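Local coordinates for luciferase-like monooxygenase (PDB 4US5), which probably acts as a flavin-dependent monooxygenase, using molecular oxygen to oxidise its substrate, as in the bacterial luciferase family, at residues B[6-12]-B[40-46]; B[74-80]-B[103-109]; B[168-174]-B[186-191]. One frame throughout, in Å; residues are numbered along the deposited sequence.

Interaction 1 of 3, residues B[6-12]-B[40-46]; sequences KLSVVEQ and YERFWVA. With NA (sodium ion), chain R; NA (sodium ion), chain L.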
loop_
_atom_site.group_PDB
_atom_site.type_symbol
_atom_site.label_atom_id
_atom_site.label_comp_id
_atom_site.label_asym_id
_atom_site.label_seq_id
_atom_site.Cartn_x
_atom_site.Cartn_y
_atom_site.Cartn_z
ATOM N N LYS B 6 -10.814 0.463 26.982
ATOM C CA LYS B 6 -10.592 1.327 25.846
ATOM C C LYS B 6 -11.309 0.762 24.606
ATOM O O LYS B 6 -11.631 -0.419 24.555
ATOM C CB LYS B 6 -9.095 1.423 25.567
ATOM C CG LYS B 6 -8.310 2.117 26.671
ATOM C CD LYS B 6 -6.822 2.034 26.449
ATOM C CE LYS B 6 -6.123 2.586 27.685
ATOM N NZ LYS B 6 -4.668 2.314 27.685
ATOM N N LEU B 7 -11.560 1.622 23.629
ATOM C CA LEU B 7 -12.249 1.221 22.397
ATOM C C LEU B 7 -11.389 1.482 21.182
ATOM O O LEU B 7 -10.677 2.486 21.114
ATOM C CB LEU B 7 -13.540 1.967 22.229
ATOM C CG LEU B 7 -14.610 1.812 23.306
ATOM C CD1 LEU B 7 -15.826 2.605 22.853
ATOM C CD2 LEU B 7 -14.948 0.342 23.530
ATOM N N SER B 8 -11.450 0.550 20.237
ATOM C CA SER B 8 -10.750 0.634 18.978
ATOM C C SER B 8 -11.717 0.175 17.866
ATOM O O SER B 8 -12.861 -0.251 18.142
ATOM C CB SER B 8 -9.517 -0.238 18.984
ATOM O OG SER B 8 -8.517 0.366 19.782
ATOM N N VAL B 9 -11.310 0.363 16.611
ATOM C CA VAL B 9 -12.175 0.049 15.449
ATOM C C VAL B 9 -11.453 -0.994 14.594
ATOM O O VAL B 9 -10.259 -0.888 14.385
ATOM C CB VAL B 9 -12.466 1.279 14.561
ATOM C CG1 VAL B 9 -13.353 0.902 13.403
ATOM C CG2 VAL B 9 -13.054 2.431 15.359
ATOM N N VAL B 10 -12.184 -2.033 14.194
ATOM C CA VAL B 10 -11.723 -3.005 13.215
ATOM C C VAL B 10 -12.674 -2.911 12.040
ATOM O O VAL B 10 -13.890 -3.139 12.185
ATOM C CB VAL B 10 -11.664 -4.430 13.824
ATOM C CG1 VAL B 10 -11.168 -5.438 12.812
ATOM C CG2 VAL B 10 -10.758 -4.440 15.059
ATOM N N GLU B 11 -12.126 -2.548 10.883
ATOM C CA GLU B 11 -12.880 -2.181 9.728
ATOM C C GLU B 11 -12.631 -3.184 8.593
ATOM O O GLU B 11 -11.535 -3.257 8.047
ATOM C CB GLU B 11 -12.478 -0.764 9.289
ATOM C CG GLU B 11 -12.917 -0.353 7.859
ATOM C CD GLU B 11 -14.417 -0.211 7.705
ATOM O OE1 GLU B 11 -15.169 -1.165 7.999
ATOM O OE2 GLU B 11 -14.865 0.878 7.283
ATOM N N GLN B 12 -13.662 -3.940 8.240
ATOM C CA GLN B 12 -13.588 -4.831 7.082
ATOM C C GLN B 12 -14.163 -4.194 5.804
ATOM O O GLN B 12 -14.045 -4.744 4.722
ATOM C CB GLN B 12 -14.247 -6.164 7.420
ATOM C CG GLN B 12 -15.748 -6.195 7.334
ATOM C CD GLN B 12 -16.485 -5.505 8.469
ATOM O OE1 GLN B 12 -16.013 -4.531 9.070
ATOM N NE2 GLN B 12 -17.711 -5.927 8.680
ATOM N N TYR B 40 -10.821 6.888 20.148
ATOM C CA TYR B 40 -10.495 5.465 19.958
ATOM C C TYR B 40 -8.976 5.274 19.905
ATOM O O TYR B 40 -8.236 6.158 19.442
ATOM C CB TYR B 40 -11.207 4.916 18.698
ATOM C CG TYR B 40 -12.700 4.679 18.865
ATOM C CD1 TYR B 40 -13.598 5.716 18.892
ATOM C CD2 TYR B 40 -13.212 3.378 18.907
ATOM C CE1 TYR B 40 -14.968 5.480 19.032
ATOM C CE2 TYR B 40 -14.565 3.120 19.044
ATOM C CZ TYR B 40 -15.443 4.163 19.117
ATOM O OH TYR B 40 -16.777 3.946 19.259
ATOM N N GLU B 41 -8.501 4.130 20.364
ATOM C CA GLU B 41 -7.065 3.854 20.471
ATOM C C GLU B 41 -6.394 3.553 19.138
ATOM O O GLU B 41 -5.316 4.081 18.855
ATOM C CB GLU B 41 -6.771 2.667 21.400
ATOM C CG GLU B 41 -7.294 2.822 22.788
ATOM C CD GLU B 41 -6.682 3.975 23.547
ATOM O OE1 GLU B 41 -5.450 4.239 23.358
ATOM O OE2 GLU B 41 -7.471 4.647 24.256
ATOM N N ARG B 42 -7.012 2.661 18.347
ATOM C CA ARG B 42 -6.463 2.225 17.055
ATOM C C ARG B 42 -7.578 1.934 16.065
ATOM O O ARG B 42 -8.718 1.656 16.446
ATOM C CB ARG B 42 -5.530 1.015 17.183
ATOM C CG ARG B 42 -6.200 -0.318 17.548
ATOM C CD ARG B 42 -5.210 -1.328 18.109
ATOM N NE ARG B 42 -4.786 -1.007 19.479
ATOM C CZ ARG B 42 -3.519 -0.827 19.874
ATOM N NH1 ARG B 42 -2.503 -0.860 19.010
ATOM N NH2 ARG B 42 -3.261 -0.591 21.150
ATOM N N PHE B 43 -7.220 1.980 14.796
ATOM C CA PHE B 43 -8.138 1.723 13.702
ATOM C C PHE B 43 -7.447 0.667 12.844
ATOM O O PHE B 43 -6.394 0.933 12.248
ATOM C CB PHE B 43 -8.360 2.997 12.906
ATOM C CG PHE B 43 -9.454 2.877 11.851
ATOM C CD1 PHE B 43 -9.192 2.295 10.616
ATOM C CD2 PHE B 43 -10.729 3.312 12.113
ATOM C CE1 PHE B 43 -10.179 2.174 9.679
ATOM C CE2 PHE B 43 -11.715 3.208 11.168
ATOM C CZ PHE B 43 -11.436 2.644 9.944
ATOM N N TRP B 44 -8.015 -0.529 12.804
ATOM C CA TRP B 44 -7.456 -1.586 12.014
ATOM C C TRP B 44 -8.269 -1.844 10.772
ATOM O O TRP B 44 -9.501 -1.785 10.803
ATOM C CB TRP B 44 -7.397 -2.865 12.845
ATOM C CG TRP B 44 -6.287 -2.932 13.807
ATOM C CD1 TRP B 44 -5.292 -2.016 13.998
ATOM C CD2 TRP B 44 -6.072 -3.959 14.764
ATOM N NE1 TRP B 44 -4.447 -2.436 14.981
ATOM C CE2 TRP B 44 -4.882 -3.644 15.461
ATOM C CE3 TRP B 44 -6.747 -5.145 15.079
ATOM C CZ2 TRP B 44 -4.391 -4.417 16.497
ATOM C CZ3 TRP B 44 -6.239 -5.935 16.107
ATOM C CH2 TRP B 44 -5.062 -5.588 16.777
ATOM N N VAL B 45 -7.588 -2.211 9.699
ATOM C CA VAL B 45 -8.230 -2.555 8.433
ATOM C C VAL B 45 -7.982 -4.052 8.164
ATOM O O VAL B 45 -6.818 -4.489 8.159
ATOM C CB VAL B 45 -7.671 -1.721 7.279
ATOM C CG1 VAL B 45 -8.370 -2.060 5.947
ATOM C CG2 VAL B 45 -7.813 -0.240 7.571
ATOM N N ALA B 46 -9.051 -4.797 7.880
ATOM C CA ALA B 46 -8.994 -6.244 7.665
ATOM C C ALA B 46 -8.741 -6.547 6.185
ATOM O O ALA B 46 -8.904 -5.685 5.327
ATOM C CB ALA B 46 -10.259 -6.911 8.164
HETATM NA NA NA R . -16.299 -2.911 11.055
HETATM NA NA NA L . -16.640 1.076 5.126
HETATM O O HOH W 1 -10.316 4.396 23.972
HETATM O O HOH W 2 -11.180 -4.379 5.244
HETATM O O HOH W 3 -19.363 0.156 4.650
#
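Val-9 and Phe-43 pair at the middle of two neighbouring parallel strands, 6-11 and 42-45. Backbone bonds run throughout. The N of Val-9 gives to the O of Arg-42, and the N of Trp-44 gives to the O of Val-9 at 2.8 Å, nearly straight at 175°. Glu-11 repeats the pattern with Trp-44 and Ala-46. At the ladder's start, Glu-41 N reaches Leu-7 O.

Apolar packing fills the helix side. The two methyls of Val-9 split their work: CG1 meets Phe-43 CE2 at 3.6 Å, and CG2 meets Tyr-40 CD2 at 3.7 Å. The Phe-43 ring swings away from its own N (chi1 -172°) and runs beside Glu-11, whose CB is 3.6 Å from CZ. Helix 21-38 packs on Val-9, Tyr-40 and Phe-43.

Two sodium ions sit at the C-terminal end of strand 6-11. Glu-11 OE2 binds one at 2.8 Å, with Ser-24 and a water, and also bonds Ser-28, while OE1 forms a salt bridge with Arg-322. Val-10 O and Gln-12 OE1, the latter at 2.6 Å, bind the other, whose site includes Ser-314.

This is a right-handed beta-alpha-beta unit, strand 6-11, helix 21-38, strand 42-45, of the TIM barrel of luciferase-like monooxygenases.

Interaction 2 of 3, residues B[74-80]-B[103-109]; sequences RVGSGGV and DRIDLGI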
loop_
_atom_site.group_PDB
_atom_site.type_symbol
_atom_site.label_atom_id
_atom_site.label_comp_id
_atom_site.label_asym_id
_atom_site.label_seq_id
_atom_site.Cartn_x
_atom_site.Cartn_y
_atom_site.Cartn_z
ATOM N N ARG B 74 -3.845 5.184 16.435
ATOM C CA ARG B 74 -2.957 4.277 15.741
ATOM C C ARG B 74 -3.725 3.676 14.538
ATOM O O ARG B 74 -4.955 3.645 14.542
ATOM C CB ARG B 74 -2.487 3.166 16.669
ATOM C CG ARG B 74 -1.645 3.679 17.861
ATOM C CD ARG B 74 -1.096 2.531 18.690
ATOM N NE ARG B 74 -0.164 1.748 17.900
ATOM C CZ ARG B 74 1.107 2.098 17.638
ATOM N NH1 ARG B 74 1.648 3.188 18.183
ATOM N NH2 ARG B 74 1.829 1.366 16.835
ATOM N N VAL B 75 -2.998 3.350 13.485
ATOM C CA VAL B 75 -3.609 2.792 12.258
ATOM C C VAL B 75 -2.830 1.611 11.838
ATOM O O VAL B 75 -1.575 1.593 11.897
ATOM C CB VAL B 75 -3.639 3.832 11.118
ATOM C CG1 VAL B 75 -4.502 3.367 9.990
ATOM C CG2 VAL B 75 -4.150 5.176 11.612
ATOM N N GLY B 76 -3.521 0.549 11.428
ATOM C CA GLY B 76 -2.826 -0.643 11.030
ATOM C C GLY B 76 -3.701 -1.719 10.438
ATOM O O GLY B 76 -4.891 -1.485 10.136
ATOM N N SER B 77 -3.094 -2.878 10.242
ATOM C CA SER B 77 -3.752 -4.037 9.695
ATOM C C SER B 77 -4.334 -4.924 10.767
ATOM O O SER B 77 -3.716 -5.120 11.824
ATOM C CB SER B 77 -2.804 -4.824 8.850
ATOM O OG SER B 77 -1.670 -5.283 9.594
ATOM N N GLY B 78 -5.550 -5.408 10.517
ATOM C CA GLY B 78 -6.240 -6.360 11.418
ATOM C C GLY B 78 -7.045 -7.393 10.637
ATOM O O GLY B 78 -8.269 -7.380 10.702
ATOM N N GLY B 79 -6.399 -8.248 9.856
ATOM C CA GLY B 79 -4.946 -8.389 9.809
ATOM C C GLY B 79 -4.436 -8.723 8.409
ATOM O O GLY B 79 -5.200 -9.189 7.549
ATOM N N VAL B 80 -3.145 -8.531 8.181
ATOM C CA VAL B 80 -2.507 -9.003 6.973
ATOM C C VAL B 80 -2.414 -10.533 6.982
ATOM O O VAL B 80 -1.980 -11.130 7.945
ATOM C CB VAL B 80 -1.096 -8.393 6.825
ATOM C CG1 VAL B 80 -0.270 -9.152 5.788
ATOM C CG2 VAL B 80 -1.212 -6.941 6.437
ATOM N N ASP B 103 5.894 5.669 14.471
ATOM C CA ASP B 103 5.402 5.060 15.706
ATOM C C ASP B 103 3.870 5.076 15.813
ATOM O O ASP B 103 3.325 4.995 16.929
ATOM C CB ASP B 103 6.034 5.730 16.957
ATOM C CG ASP B 103 6.023 4.812 18.179
ATOM O OD1 ASP B 103 6.190 3.586 18.030
ATOM O OD2 ASP B 103 5.759 5.316 19.279
ATOM N N ARG B 104 3.168 5.132 14.679
ATOM C CA ARG B 104 1.712 5.064 14.682
ATOM C C ARG B 104 1.128 3.761 14.103
ATOM O O ARG B 104 -0.115 3.586 14.107
ATOM C CB ARG B 104 1.128 6.225 13.930
ATOM C CG ARG B 104 1.349 7.577 14.615
ATOM C CD ARG B 104 0.672 8.676 13.827
ATOM N NE ARG B 104 -0.756 8.497 13.806
ATOM C CZ ARG B 104 -1.549 8.854 12.806
ATOM N NH1 ARG B 104 -1.059 9.399 11.687
ATOM N NH2 ARG B 104 -2.843 8.630 12.890
ATOM N N ILE B 105 1.972 2.881 13.585
ATOM C CA ILE B 105 1.499 1.792 12.712
ATOM C C ILE B 105 1.486 0.456 13.453
ATOM O O ILE B 105 2.480 0.057 14.089
ATOM C CB ILE B 105 2.354 1.674 11.426
ATOM C CG1 ILE B 105 2.325 2.966 10.627
ATOM C CG2 ILE B 105 1.919 0.485 10.582
ATOM C CD1 ILE B 105 0.956 3.465 10.182
ATOM N N ASP B 106 0.357 -0.236 13.360
ATOM C CA ASP B 106 0.216 -1.602 13.834
ATOM C C ASP B 106 0.281 -2.564 12.639
ATOM O O ASP B 106 -0.414 -2.384 11.648
ATOM C CB ASP B 106 -1.155 -1.799 14.510
ATOM C CG ASP B 106 -1.288 -1.061 15.792
ATOM O OD1 ASP B 106 -0.239 -0.686 16.412
ATOM O OD2 ASP B 106 -2.452 -0.861 16.239
ATOM N N LEU B 107 1.077 -3.619 12.775
ATOM C CA LEU B 107 1.070 -4.704 11.861
ATOM C C LEU B 107 0.392 -5.916 12.511
ATOM O O LEU B 107 1.064 -6.779 13.107
ATOM C CB LEU B 107 2.498 -5.033 11.437
ATOM C CG LEU B 107 2.753 -6.198 10.496
ATOM C CD1 LEU B 107 1.748 -6.276 9.358
ATOM C CD2 LEU B 107 4.167 -6.100 9.926
ATOM N N GLY B 108 -0.928 -5.955 12.431
ATOM C CA GLY B 108 -1.690 -7.111 12.845
ATOM C C GLY B 108 -1.658 -8.178 11.765
ATOM O O GLY B 108 -1.802 -7.870 10.575
ATOM N N ILE B 109 -1.446 -9.415 12.188
ATOM C CA ILE B 109 -1.278 -10.573 11.299
ATOM C C ILE B 109 -2.396 -11.535 11.600
ATOM O O ILE B 109 -2.657 -11.819 12.757
ATOM C CB ILE B 109 0.056 -11.284 11.600
ATOM C CG1 ILE B 109 1.233 -10.370 11.306
ATOM C CG2 ILE B 109 0.170 -12.589 10.819
ATOM C CD1 ILE B 109 1.289 -9.847 9.899
HETATM O O HOH W 4 4.737 1.688 16.408
#
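Arg-74 starts with CG anti to its carbonyl carbon (chi1 -63°) and bends at chi3 (65°), which carries the guanidinium across to strand 105-109. CG of Asp-106 stands beside its own N (chi1 -69°), which turns the carboxylate toward the guanidinium on the sheet face where Gly-76 has no side chain. NE and NH2 of Arg-74 grip side-on, both donating to OD1 of Asp-106, each at 2.9 Å, in a salt bridge. OD1 lies in the guanidinium plane, but both nitrogens approach it from one face of the carboxylate. NH1 makes a weak bond to Asp-103 O. A water joins NH2 to Asp-103 OD1. The other carboxylate oxygen, OD2, takes Arg-42 and Trp-44, so the buried carboxylate is held at both oxygens. An alanine in place of Arg-74 is likely to leave OD1 of Asp-106 without its charged mate and the Asp-103 carbonyl without its weak bond.

Ser-77 OG donates to Gly-108 O at 2.8 Å on a lone pair. Val-80 N reaches the same oxygen at 2.8 Å. The register slips by one here, a beta bulge. A side chain on Gly-76 or Gly-108 would strike the facing strand.

Strand 74-81, helix 87-100 and strand 105-110 form a beta-alpha-beta unit of the TIM barrel; the non-prolyl cis peptide before Gly-79, near the strand's C-terminal end, recurs in bacterial luciferase.

Interaction 3 of 3, residues B[168-174]-B[186-191]; sequences LWLLGAS and LPYAYA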
loop_
_atom_site.group_PDB
_atom_site.type_symbol
_atom_site.label_atom_id
_atom_site.label_comp_id
_atom_site.label_asym_id
_atom_site.label_seq_id
_atom_site.Cartn_x
_atom_site.Cartn_y
_atom_site.Cartn_z
ATOM N N LEU B 168 3.846 -5.293 16.108
ATOM C CA LEU B 168 3.324 -6.598 15.694
ATOM C C LEU B 168 2.196 -7.077 16.604
ATOM O O LEU B 168 2.373 -7.158 17.841
ATOM C CB LEU B 168 4.424 -7.648 15.751
ATOM C CG LEU B 168 5.306 -7.860 14.522
ATOM C CD1 LEU B 168 6.313 -8.977 14.776
ATOM C CD2 LEU B 168 4.491 -8.180 13.257
ATOM N N TRP B 169 1.074 -7.469 16.017
ATOM C CA TRP B 169 -0.054 -8.056 16.732
ATOM C C TRP B 169 -0.470 -9.351 16.046
ATOM O O TRP B 169 -0.438 -9.453 14.806
ATOM C CB TRP B 169 -1.276 -7.112 16.737
ATOM C CG TRP B 169 -1.199 -5.993 17.705
ATOM C CD1 TRP B 169 -0.445 -4.849 17.570
ATOM C CD2 TRP B 169 -1.881 -5.867 18.953
ATOM N NE1 TRP B 169 -0.614 -4.047 18.638
ATOM C CE2 TRP B 169 -1.508 -4.629 19.503
ATOM C CE3 TRP B 169 -2.740 -6.694 19.682
ATOM C CZ2 TRP B 169 -1.966 -4.200 20.725
ATOM C CZ3 TRP B 169 -3.222 -6.239 20.873
ATOM C CH2 TRP B 169 -2.813 -5.017 21.406
ATOM N N LEU B 170 -0.905 -10.331 16.829
ATOM C CA LEU B 170 -1.475 -11.549 16.261
ATOM C C LEU B 170 -2.970 -11.548 16.500
ATOM O O LEU B 170 -3.432 -11.346 17.630
ATOM C CB LEU B 170 -0.864 -12.794 16.888
ATOM C CG LEU B 170 -1.360 -14.108 16.322
ATOM C CD1 LEU B 170 -1.147 -14.163 14.810
ATOM C CD2 LEU B 170 -0.631 -15.283 16.969
ATOM N N LEU B 171 -3.709 -11.760 15.423
ATOM C CA LEU B 171 -5.154 -11.885 15.485
ATOM C C LEU B 171 -5.484 -13.339 15.395
ATOM O O LEU B 171 -4.956 -14.055 14.531
ATOM C CB LEU B 171 -5.831 -11.156 14.318
ATOM C CG LEU B 171 -5.954 -9.640 14.473
ATOM C CD1 LEU B 171 -4.580 -8.939 14.382
ATOM C CD2 LEU B 171 -6.890 -9.116 13.419
ATOM N N GLY B 172 -6.380 -13.785 16.259
ATOM C CA GLY B 172 -6.834 -15.198 16.189
ATOM C C GLY B 172 -8.292 -15.390 16.512
ATOM O O GLY B 172 -8.977 -14.476 17.045
ATOM N N ALA B 173 -8.775 -16.596 16.234
ATOM C CA ALA B 173 -10.132 -16.984 16.539
ATOM C C ALA B 173 -10.154 -18.464 16.947
ATOM O O ALA B 173 -11.063 -19.200 16.574
ATOM C CB ALA B 173 -10.993 -16.770 15.334
ATOM N N SER B 174 -9.154 -18.842 17.726
ATOM C CA SER B 174 -8.937 -20.230 18.144
ATOM C C SER B 174 -8.074 -20.262 19.386
ATOM O O SER B 174 -7.266 -19.371 19.626
ATOM C CB SER B 174 -8.268 -21.034 17.031
ATOM O OG SER B 174 -6.914 -20.653 16.823
ATOM N N LEU B 186 3.507 -12.149 22.022
ATOM C CA LEU B 186 2.887 -11.126 21.187
ATOM C C LEU B 186 1.608 -10.584 21.762
ATOM O O LEU B 186 0.829 -11.341 22.355
ATOM C CB LEU B 186 2.583 -11.708 19.821
ATOM C CG LEU B 186 3.809 -11.936 18.974
ATOM C CD1 LEU B 186 3.429 -12.764 17.762
ATOM C CD2 LEU B 186 4.458 -10.625 18.567
ATOM N N PRO B 187 1.324 -9.293 21.499
ATOM C CA PRO B 187 -0.001 -8.774 21.735
ATOM C C PRO B 187 -0.998 -9.584 20.880
ATOM O O PRO B 187 -0.644 -10.040 19.805
ATOM C CB PRO B 187 0.100 -7.318 21.258
ATOM C CG PRO B 187 1.547 -6.981 21.321
ATOM C CD PRO B 187 2.253 -8.253 21.008
ATOM N N TYR B 188 -2.217 -9.768 21.390
ATOM C CA TYR B 188 -3.138 -10.706 20.841
ATOM C C TYR B 188 -4.530 -10.127 20.790
ATOM O O TYR B 188 -4.991 -9.585 21.765
ATOM C CB TYR B 188 -3.153 -11.967 21.712
ATOM C CG TYR B 188 -4.055 -13.063 21.239
ATOM C CD1 TYR B 188 -3.881 -13.647 20.020
ATOM C CD2 TYR B 188 -5.068 -13.570 22.071
ATOM C CE1 TYR B 188 -4.686 -14.707 19.603
ATOM C CE2 TYR B 188 -5.905 -14.602 21.655
ATOM C CZ TYR B 188 -5.701 -15.180 20.434
ATOM O OH TYR B 188 -6.482 -16.226 20.021
ATOM N N ALA B 189 -5.191 -10.273 19.641
ATOM C CA ALA B 189 -6.568 -9.847 19.500
ATOM C C ALA B 189 -7.420 -11.043 19.120
ATOM O O ALA B 189 -7.216 -11.665 18.077
ATOM C CB ALA B 189 -6.669 -8.768 18.452
ATOM N N TYR B 190 -8.371 -11.381 19.982
ATOM C CA TYR B 190 -9.264 -12.523 19.755
ATOM C C TYR B 190 -10.585 -12.112 19.160
ATOM O O TYR B 190 -11.312 -11.281 19.728
ATOM C CB TYR B 190 -9.552 -13.287 21.063
ATOM C CG TYR B 190 -10.317 -14.578 20.846
ATOM C CD1 TYR B 190 -9.664 -15.740 20.530
ATOM C CD2 TYR B 190 -11.701 -14.619 20.960
ATOM C CE1 TYR B 190 -10.369 -16.932 20.332
ATOM C CE2 TYR B 190 -12.413 -15.792 20.761
ATOM C CZ TYR B 190 -11.726 -16.953 20.422
ATOM O OH TYR B 190 -12.424 -18.122 20.220
ATOM N N ALA B 191 -10.952 -12.764 18.068
ATOM C CA ALA B 191 -12.241 -12.517 17.408
ATOM C C ALA B 191 -13.408 -13.282 18.030
ATOM O O ALA B 191 -13.840 -14.318 17.516
ATOM C CB ALA B 191 -12.139 -12.820 15.901
#
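On one face of the Trp-169 indole, Pro-187 CB sits over the centre of the six-membered ring, 3.3 Å from the centroid and 11° off the normal, a CH-pi contact. The edge of Trp-44 meets the opposite face. The edge of the Trp-169 indole faces the backbone of strand 188-191, with Tyr-188 O in its plane. CG of Trp-169 lies beside the backbone N (chi1 -78°), and this lays the ring over the proline. NE1 of Trp-169 bonds a sulfonate oxygen of a bound HEPES molecule, probably from the crystallisation liquor.

The two tyrosine rings lie against the backbone of 168-174. Tyr-188 CD1 is 3.3 Å from Leu-170 O, and its CE1 is near Gly-172. A CB on Gly-172 would run into the Tyr-188 hydroxyl, which bonds Ser-177. Tyr-190 CE1 comes 3.5 Å from Ser-174 N, and its hydroxyl bonds Thr-195 O. The Tyr-188 hydroxyl oxygen lies at the edge of the Tyr-190 ring, in its plane.

Four backbone bonds join the strands. Leu-170 N to Pro-187 O is almost straight at 178°, and Ala-191 N to Gly-172 O spans 2.8 Å. On the other side of the sheet from the tyrosines, Leu-171 CG touches Ala-189 CB at 4.1 Å.

Ser-174 caps the start of helix 175-184, which links the two strands in a beta-alpha-beta unit. That helix packs on Leu-170 and Tyr-188. Helix 134-147 meets Leu-168, Leu-170 and Leu-186, while helix 199-209 touches Tyr-190. Strands 105-110 and 221-229 continue the sheet beyond the pair.

In the fold
The three contacts follow one another along the chain and share the parallel sheet of the barrel. Interactions 1 and 2 have centres about 9 Å apart. Arg-42 NH1 meets Asp-106 OD2 at 2.8 Å in a salt bridge, and Phe-43 N lies 2.8 Å from Arg-74 O on the neighbouring strand. Interactions 2 and 3 are about 12 Å apart, centre to centre, with Ile-109 N 2.8 Å from Trp-169 O. Interactions 1 and 3 meet inside the barrel, where Trp-44 CZ3 is 3.7 Å from Ala-189 CB. Bound HEPES, probably from the crystallisation liquor, meets Arg-42, Asp-103 and Trp-169; it may mark a pocket.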